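Local coordinates for GTP binding regulator (Thermotoga maritima, PDB 1VR8), which is of unknown function but has a fold similar to that of the Ran-binding protein Mog1p, which suggests, without proving, a role in regulating a GTP-binding protein, at residues V130-V133 against Y134-E138. Numbering follows the deposited sequence.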
ATOM      1  N   VAL A 130       6.492   2.646  -4.948  1.00 23.38           N
ATOM      2  CA  VAL A 130       6.105   1.232  -4.722  1.00 23.00           C
ATOM      3  C   VAL A 130       7.356   0.364  -4.697  1.00 21.58           C
ATOM      4  O   VAL A 130       7.498  -0.468  -3.804  1.00 23.63           O
ATOM      5  CB  VAL A 130       5.135   0.729  -5.799  1.00 23.77           C
ATOM      6  CG1 VAL A 130       4.941  -0.763  -5.696  1.00 25.29           C
ATOM      7  CG2 VAL A 130       3.768   1.416  -5.616  1.00 25.80           C
ATOM      8  N   LYS A 131       8.276   0.585  -5.628  1.00 23.64           N
ATOM      9  CA  LYS A 131       9.515  -0.183  -5.687  1.00 23.91           C
ATOM     10  C   LYS A 131      10.343  -0.004  -4.410  1.00 26.72           C
ATOM     11  O   LYS A 131      10.931  -0.947  -3.891  1.00 22.69           O
ATOM     12  CB  LYS A 131      10.347   0.194  -6.910  1.00 26.00           C
ATOM     13  CG  LYS A 131      11.448  -0.777  -7.235  1.00 30.43           C
ATOM     14  CD  LYS A 131      10.942  -2.243  -7.300  1.00 34.16           C
ATOM     15  CE  LYS A 131      11.903  -3.156  -8.094  1.00 36.38           C
ATOM     16  NZ  LYS A 131      11.497  -4.608  -8.142  1.00 33.39           N
ATOM     17  N   HIS A 132      10.381   1.227  -3.914  1.00 23.09           N
ATOM     18  CA  HIS A 132      11.000   1.509  -2.604  1.00 24.23           C
ATOM     19  C   HIS A 132      10.352   0.674  -1.485  1.00 21.70           C
ATOM     20  O   HIS A 132      11.044   0.024  -0.698  1.00 24.21           O
ATOM     21  CB  HIS A 132      10.933   3.000  -2.283  1.00 25.10           C
ATOM     22  CG  HIS A 132      11.365   3.334  -0.879  1.00 23.56           C
ATOM     23  ND1 HIS A 132      12.651   3.147  -0.425  1.00 23.14           N
ATOM     24  CD2 HIS A 132      10.674   3.853   0.158  1.00 22.60           C
ATOM     25  CE1 HIS A 132      12.732   3.524   0.841  1.00 24.02           C
ATOM     26  NE2 HIS A 132      11.546   3.965   1.220  1.00 22.38           N
ATOM     27  N   VAL A 133       9.029   0.716  -1.399  1.00 22.94           N
ATOM     28  CA  VAL A 133       8.302  -0.039  -0.393  1.00 25.23           C
ATOM     29  C   VAL A 133       8.630  -1.537  -0.519  1.00 24.47           C
ATOM     30  O   VAL A 133       8.940  -2.206   0.470  1.00 23.14           O
ATOM     31  CB  VAL A 133       6.786   0.171  -0.516  1.00 24.16           C
ATOM     32  CG1 VAL A 133       6.056  -0.729   0.425  1.00 24.85           C
ATOM     33  CG2 VAL A 133       6.388   1.652  -0.271  1.00 24.97           C
ATOM     34  N   TYR A 134       8.579  -2.059  -1.743  1.00 24.38           N
ATOM     35  CA  TYR A 134       8.978  -3.447  -1.992  1.00 23.75           C
ATOM     36  C   TYR A 134      10.376  -3.786  -1.435  1.00 24.73           C
ATOM     37  O   TYR A 134      10.580  -4.810  -0.785  1.00 24.80           O
ATOM     38  CB  TYR A 134       8.991  -3.702  -3.511  1.00 25.22           C
ATOM     39  CG  TYR A 134       7.642  -3.859  -4.184  1.00 23.74           C
ATOM     40  CD1 TYR A 134       6.433  -3.715  -3.512  1.00 24.22           C
ATOM     41  CD2 TYR A 134       7.605  -4.135  -5.545  1.00 25.50           C
ATOM     42  CE1 TYR A 134       5.213  -3.899  -4.190  1.00 27.26           C
ATOM     43  CE2 TYR A 134       6.412  -4.297  -6.215  1.00 27.00           C
ATOM     44  CZ  TYR A 134       5.242  -4.180  -5.549  1.00 28.46           C
ATOM     45  OH  TYR A 134       4.087  -4.357  -6.275  1.00 30.31           O
ATOM     46  N   ARG A 135      11.343  -2.951  -1.772  1.00 22.87           N
ATOM     47  CA  ARG A 135      12.721  -3.147  -1.361  1.00 23.35           C
ATOM     48  C   ARG A 135      12.902  -3.101   0.168  1.00 24.29           C
ATOM     49  O   ARG A 135      13.636  -3.935   0.734  1.00 22.05           O
ATOM     50  CB  ARG A 135      13.601  -2.154  -2.079  1.00 26.03           C
ATOM     51  CG  ARG A 135      13.727  -2.554  -3.547  1.00 27.04           C
ATOM     52  CD  ARG A 135      14.438  -1.548  -4.371  1.00 30.36           C
ATOM     53  NE  ARG A 135      14.734  -2.098  -5.693  1.00 30.55           N
ATOM     54  CZ  ARG A 135      15.072  -1.357  -6.739  1.00 34.51           C
ATOM     55  NH1 ARG A 135      15.105  -0.024  -6.651  1.00 32.69           N
ATOM     56  NH2 ARG A 135      15.360  -1.941  -7.886  1.00 33.11           N
ATOM     57  N   VAL A 136      12.207  -2.188   0.840  1.00 21.76           N
ATOM     58  CA  VAL A 136      12.351  -2.103   2.307  1.00 22.69           C
ATOM     59  C   VAL A 136      11.745  -3.349   2.963  1.00 22.69           C
ATOM     60  O   VAL A 136      12.372  -3.997   3.803  1.00 23.01           O
ATOM     61  CB  VAL A 136      11.713  -0.822   2.845  1.00 22.00           C
ATOM     62  CG1 VAL A 136      11.690  -0.809   4.355  1.00 20.93           C
ATOM     63  CG2 VAL A 136      12.456   0.386   2.298  1.00 23.34           C
ATOM     64  N   TYR A 137      10.535  -3.703   2.543  1.00 21.47           N
ATOM     65  CA  TYR A 137       9.855  -4.861   3.139  1.00 23.28           C
ATOM     66  C   TYR A 137      10.528  -6.179   2.780  1.00 21.52           C
ATOM     67  O   TYR A 137      10.575  -7.093   3.583  1.00 22.02           O
ATOM     68  CB  TYR A 137       8.380  -4.878   2.772  1.00 24.86           C
ATOM     69  CG  TYR A 137       7.550  -3.709   3.324  1.00 24.40           C
ATOM     70  CD1 TYR A 137       7.972  -2.936   4.422  1.00 26.18           C
ATOM     71  CD2 TYR A 137       6.304  -3.420   2.765  1.00 25.11           C
ATOM     72  CE1 TYR A 137       7.168  -1.893   4.918  1.00 24.22           C
ATOM     73  CE2 TYR A 137       5.499  -2.419   3.271  1.00 24.79           C
ATOM     74  CZ  TYR A 137       5.951  -1.643   4.331  1.00 24.44           C
ATOM     75  OH  TYR A 137       5.164  -0.632   4.823  1.00 24.66           O
ATOM     76  N   GLU A 138      11.062  -6.281   1.571  1.00 24.29           N
ATOM     77  CA  GLU A 138      11.697  -7.528   1.135  1.00 24.86           C
ATOM     78  C   GLU A 138      12.870  -7.910   2.038  1.00 22.00           C
ATOM     79  O   GLU A 138      13.175  -9.109   2.214  1.00 23.05           O
ATOM     80  CB  GLU A 138      12.152  -7.393  -0.317  1.00 27.26           C
ATOM     81  CG  GLU A 138      12.876  -8.600  -0.884  1.00 32.01           C
ATOM     82  CD  GLU A 138      11.965  -9.754  -1.231  1.00 34.05           C
ATOM     83  OE1 GLU A 138      10.736  -9.605  -1.097  1.00 36.31           O
ATOM     84  OE2 GLU A 138      12.496 -10.819  -1.614  1.00 37.29           O
TER
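Val130 lays its CG1 methyl over one face of the Tyr134 ring, one helical turn further along helix 126-138. The methyl carbon CG1 of Val130 stands 3.7 Å from the centroid of the Tyr134 ring and 23° off its normal, which meets the geometry of a CH-pi contact; its shift toward the rim brings CG1 of Val130 to 3.4 Å from CZ of Tyr134. With CG beside the backbone N (chi1 -75°), the tyrosine leans back along the helix, beside this valine. His132 and Val136 reverse the roles: here the later residue supplies the methyl, CG2 of Val136 lying 3.9 Å from the centroid of the His132 imidazole, again above a face. Val133 and Tyr137 run side by side, CG1 of Val133 touching CE2 of Tyr137 at 3.4 Å. On the exposed side, CG of Lys131 sits over the centre of the Arg135 guanidinium, while NZ of Lys131 and NH2 of Arg135 stay 4.7 Å apart.

Four i to i+4 backbone hydrogen bonds join 130-133 to 134-138, among them Tyr134 N to Val130 O at 2.8 Å with an N-H...O angle of 173°. Val130 packs on Val109 and Val133 on Trp111, both of strand 106-113, seating the helix against the antiparallel sheet. His132 ND1 hydrogen-bonds a glycerol, probably from the crystallisation liquor. The chemistry is thus divided: methyls of Val130 and Val136 contribute to how the Tyr134 and His132 rings are held, whereas the Tyr134 and Tyr137 hydroxyls and His132 NE2 hydrogen-bond Lys98 NZ, Ala22 O and Leu26 O respectively, tying the helix to neighbouring parts of the fold.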